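Local coordinates for molybdenum ABC transporter, periplasmic molybdenum-binding protein (Vibrio cholerae, PDB 4RXL) that binds tungstate and probably captures molybdate in the periplasm for delivery to an ABC transporter, at residues M128-H136 with F187-R196. Sequence-based numbering, arbitrary orientation. Where two conformers were deposited one is given.
Sequences MYAKQALQH and FSAQSHQPIR
Apolar packing starts where Ile195 lays CG1 over the centre of the Tyr129 ring, 3.5 Å from the centroid and 8° off the normal, a CH-pi contact of the CG1 methylene; a tyrosine suits the place, giving Ile195 a broad apolar face while its hydroxyl reaches polar partners. Farther along the helix, Ala133 is small enough for its CB to settle 3.6 Å from Phe187 CD1. CG trans to the main-chain nitrogen (chi1 180°) carries the His136 ring over the turn, where Ser191 CA lies against one face.

Among polar links, Gln132 reaches out with an extended chain, and its OE1 accepts a nearly straight bond from Gln193 N at 2.8 Å, the donor tilted 35° from the carbonyl plane. Within the loop, His192 ND1 donates to Gln193 O, which lies in the imidazole plane and fixes its rotation. Residues 187-194 run from strand 181-186 to strand 195-201, one of the crossings between the two lobes of this periplasmic-binding-protein fold, and helix 125-137 packs along them close to the tungstate cleft.

Tyr129 OH hydrogen-bonds to Ala59 O and accepts from a water 2.8 Å away; the same water makes a longer bond, 3.3 Å, to Pro194 O. Ser191 OG turns back to Ser188 O, which Ser191 N also grips, bracing the turn beside Ala133.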
loop_
_atom_site.group_PDB
_atom_site.type_symbol
_atom_site.label_atom_id
_atom_site.label_comp_id
_atom_site.label_asym_id
_atom_site.label_seq_id
_atom_site.Cartn_x
_atom_site.Cartn_y
_atom_site.Cartn_z
ATOM N N MET A 128 6.304 5.133 5.348
ATOM C CA MET A 128 6.181 5.289 6.799
ATOM C C MET A 128 6.388 3.952 7.519
ATOM O O MET A 128 7.134 3.889 8.525
ATOM C CB MET A 128 4.828 5.869 7.190
ATOM C CG MET A 128 4.554 7.285 6.674
ATOM S SD MET A 128 2.828 7.909 6.843
ATOM C CE MET A 128 2.595 7.831 8.608
ATOM N N TYR A 129 5.769 2.886 6.996
ATOM C CA TYR A 129 5.958 1.556 7.596
ATOM C C TYR A 129 7.403 1.092 7.425
ATOM O O TYR A 129 7.960 0.520 8.339
ATOM C CB TYR A 129 5.041 0.516 6.949
ATOM C CG TYR A 129 3.546 0.728 7.086
ATOM C CD1 TYR A 129 2.907 0.792 8.329
ATOM C CD2 TYR A 129 2.752 0.762 5.949
ATOM C CE1 TYR A 129 1.520 0.923 8.420
ATOM C CE2 TYR A 129 1.369 0.902 6.032
ATOM C CZ TYR A 129 0.762 1.011 7.265
ATOM O OH TYR A 129 -0.624 1.132 7.307
ATOM N N ALA A 130 7.995 1.331 6.269
ATOM C CA ALA A 130 9.427 1.047 6.069
ATOM C C ALA A 130 10.334 1.736 7.071
ATOM O O ALA A 130 11.230 1.107 7.682
ATOM C CB ALA A 130 9.842 1.398 4.658
ATOM N N LYS A 131 10.109 3.024 7.277
ATOM C CA LYS A 131 10.923 3.770 8.212
ATOM C C LYS A 131 10.783 3.213 9.619
ATOM O O LYS A 131 11.795 3.035 10.309
ATOM C CB LYS A 131 10.532 5.240 8.187
ATOM C CG LYS A 131 11.419 6.081 9.079
ATOM C CD LYS A 131 11.080 7.554 8.996
ATOM C CE LYS A 131 11.779 8.302 10.099
ATOM N NZ LYS A 131 11.559 9.761 9.973
ATOM N N GLN A 132 9.546 2.922 10.029
ATOM C CA GLN A 132 9.294 2.270 11.340
ATOM C C GLN A 132 10.108 0.986 11.488
ATOM O O GLN A 132 10.769 0.777 12.512
ATOM C CB GLN A 132 7.814 1.983 11.537
ATOM C CG GLN A 132 6.922 3.203 11.750
ATOM C CD GLN A 132 5.412 2.910 11.706
ATOM O OE1 GLN A 132 4.965 1.787 11.496
ATOM N NE2 GLN A 132 4.620 3.947 11.875
ATOM N N ALA A 133 10.029 0.120 10.479
ATOM C CA ALA A 133 10.729 -1.163 10.525
ATOM C C ALA A 133 12.250 -1.013 10.580
ATOM O O ALA A 133 12.909 -1.756 11.291
ATOM C CB ALA A 133 10.331 -2.029 9.344
ATOM N N LEU A 134 12.804 -0.055 9.845
ATOM C CA LEU A 134 14.233 0.186 9.881
ATOM C C LEU A 134 14.682 0.814 11.196
ATOM O O LEU A 134 15.753 0.470 11.706
ATOM C CB LEU A 134 14.654 1.068 8.710
ATOM C CG LEU A 134 14.476 0.409 7.348
ATOM C CD1 LEU A 134 14.712 1.423 6.242
ATOM C CD2 LEU A 134 15.362 -0.810 7.181
ATOM N N GLN A 135 13.869 1.717 11.745
ATOM C CA GLN A 135 14.090 2.226 13.097
ATOM C C GLN A 135 14.094 1.080 14.125
ATOM O O GLN A 135 14.990 0.979 14.960
ATOM C CB GLN A 135 13.031 3.270 13.471
ATOM C CG GLN A 135 13.235 4.634 12.830
ATOM C CD GLN A 135 12.082 5.585 13.081
ATOM O OE1 GLN A 135 10.928 5.184 13.184
ATOM N NE2 GLN A 135 12.399 6.875 13.172
ATOM N N HIS A 136 13.094 0.206 14.037
ATOM C CA HIS A 136 13.005 -0.939 14.932
ATOM C C HIS A 136 14.213 -1.856 14.832
ATOM O O HIS A 136 14.657 -2.372 15.856
ATOM C CB HIS A 136 11.732 -1.730 14.658
ATOM C CG HIS A 136 11.563 -2.931 15.532
ATOM N ND1 HIS A 136 11.873 -4.205 15.108
ATOM C CD2 HIS A 136 11.075 -3.059 16.785
ATOM C CE1 HIS A 136 11.631 -5.062 16.085
ATOM N NE2 HIS A 136 11.115 -4.395 17.100
ATOM N N PHE A 187 9.184 -8.408 7.366
ATOM C CA PHE A 187 9.383 -7.691 8.633
ATOM C C PHE A 187 8.447 -8.213 9.716
ATOM O O PHE A 187 7.302 -8.586 9.419
ATOM C CB PHE A 187 9.194 -6.187 8.416
ATOM C CG PHE A 187 10.264 -5.584 7.585
ATOM C CD1 PHE A 187 11.465 -5.216 8.158
ATOM C CD2 PHE A 187 10.091 -5.444 6.226
ATOM C CE1 PHE A 187 12.454 -4.676 7.393
ATOM C CE2 PHE A 187 11.089 -4.914 5.447
ATOM C CZ PHE A 187 12.273 -4.539 6.033
ATOM N N SER A 188 8.908 -8.197 10.961
ATOM C CA SER A 188 8.099 -8.713 12.080
ATOM C C SER A 188 6.898 -7.800 12.390
ATOM O O SER A 188 6.916 -6.604 12.133
ATOM C CB SER A 188 8.968 -8.886 13.327
ATOM O OG SER A 188 9.252 -7.622 13.843
ATOM N N ALA A 189 5.860 -8.373 12.996
ATOM C CA ALA A 189 4.700 -7.603 13.429
ATOM C C ALA A 189 5.052 -6.493 14.433
ATOM O O ALA A 189 4.396 -5.470 14.494
ATOM C CB ALA A 189 3.670 -8.548 14.047
ATOM N N GLN A 190 6.115 -6.708 15.193
ATOM C CA GLN A 190 6.578 -5.750 16.191
ATOM C C GLN A 190 7.282 -4.549 15.574
ATOM O O GLN A 190 7.461 -3.519 16.229
ATOM C CB GLN A 190 7.540 -6.456 17.152
ATOM C CG GLN A 190 6.857 -7.408 18.113
ATOM C CD GLN A 190 6.380 -8.677 17.439
ATOM O OE1 GLN A 190 7.040 -9.194 16.546
ATOM N NE2 GLN A 190 5.233 -9.179 17.863
ATOM N N SER A 191 7.687 -4.681 14.320
ATOM C CA SER A 191 8.566 -3.674 13.685
ATOM C C SER A 191 7.894 -2.431 13.129
ATOM O O SER A 191 8.563 -1.435 12.837
ATOM C CB SER A 191 9.413 -4.340 12.618
ATOM O OG SER A 191 8.660 -4.558 11.473
ATOM N N HIS A 192 6.582 -2.468 12.963
ATOM C CA HIS A 192 5.833 -1.321 12.430
ATOM C C HIS A 192 4.381 -1.398 12.900
ATOM O O HIS A 192 3.951 -2.435 13.403
ATOM C CB HIS A 192 5.907 -1.271 10.887
ATOM C CG HIS A 192 5.434 -2.528 10.217
ATOM N ND1 HIS A 192 4.097 -2.808 10.025
ATOM C CD2 HIS A 192 6.110 -3.618 9.774
ATOM C CE1 HIS A 192 3.970 -3.989 9.452
ATOM N NE2 HIS A 192 5.175 -4.499 9.276
ATOM N N GLN A 193 3.635 -0.324 12.709
ATOM C CA GLN A 193 2.231 -0.343 12.996
ATOM C C GLN A 193 1.522 -1.332 12.083
ATOM O O GLN A 193 1.846 -1.470 10.932
ATOM C CB GLN A 193 1.638 1.044 12.805
ATOM C CG GLN A 193 1.889 1.991 13.971
ATOM C CD GLN A 193 1.146 1.589 15.236
ATOM O OE1 GLN A 193 1.739 1.158 16.216
ATOM N NE2 GLN A 193 -0.162 1.692 15.193
ATOM N N PRO A 194 0.541 -2.029 12.619
ATOM C CA PRO A 194 -0.236 -2.945 11.785
ATOM C C PRO A 194 -0.779 -2.257 10.532
ATOM O O PRO A 194 -1.365 -1.181 10.608
ATOM C CB PRO A 194 -1.362 -3.400 12.711
ATOM C CG PRO A 194 -0.845 -3.200 14.096
ATOM C CD PRO A 194 0.096 -2.034 14.026
ATOM N N ILE A 195 -0.559 -2.870 9.374
ATOM C CA ILE A 195 -0.996 -2.318 8.099
ATOM C C ILE A 195 -2.463 -2.628 7.856
ATOM O O ILE A 195 -2.860 -3.783 7.834
ATOM C CB ILE A 195 -0.173 -2.885 6.958
ATOM C CG1 ILE A 195 1.295 -2.573 7.205
ATOM C CG2 ILE A 195 -0.655 -2.333 5.619
ATOM C CD1 ILE A 195 2.240 -3.485 6.448
ATOM N N ARG A 196 -3.270 -1.569 7.763
ATOM C CA ARG A 196 -4.707 -1.682 7.667
ATOM C C ARG A 196 -5.177 -0.678 6.629
ATOM O O ARG A 196 -4.644 0.435 6.552
ATOM C CB ARG A 196 -5.372 -1.365 8.993
ATOM C CG ARG A 196 -4.949 -2.265 10.136
ATOM C CD ARG A 196 -5.558 -3.653 10.038
ATOM N NE ARG A 196 -5.161 -4.502 11.171
ATOM C CZ ARG A 196 -4.042 -5.236 11.241
ATOM N NH1 ARG A 196 -3.816 -5.943 12.341
ATOM N NH2 ARG A 196 -3.135 -5.283 10.236
HETATM O O HOH W 1 -2.363 1.720 9.413
#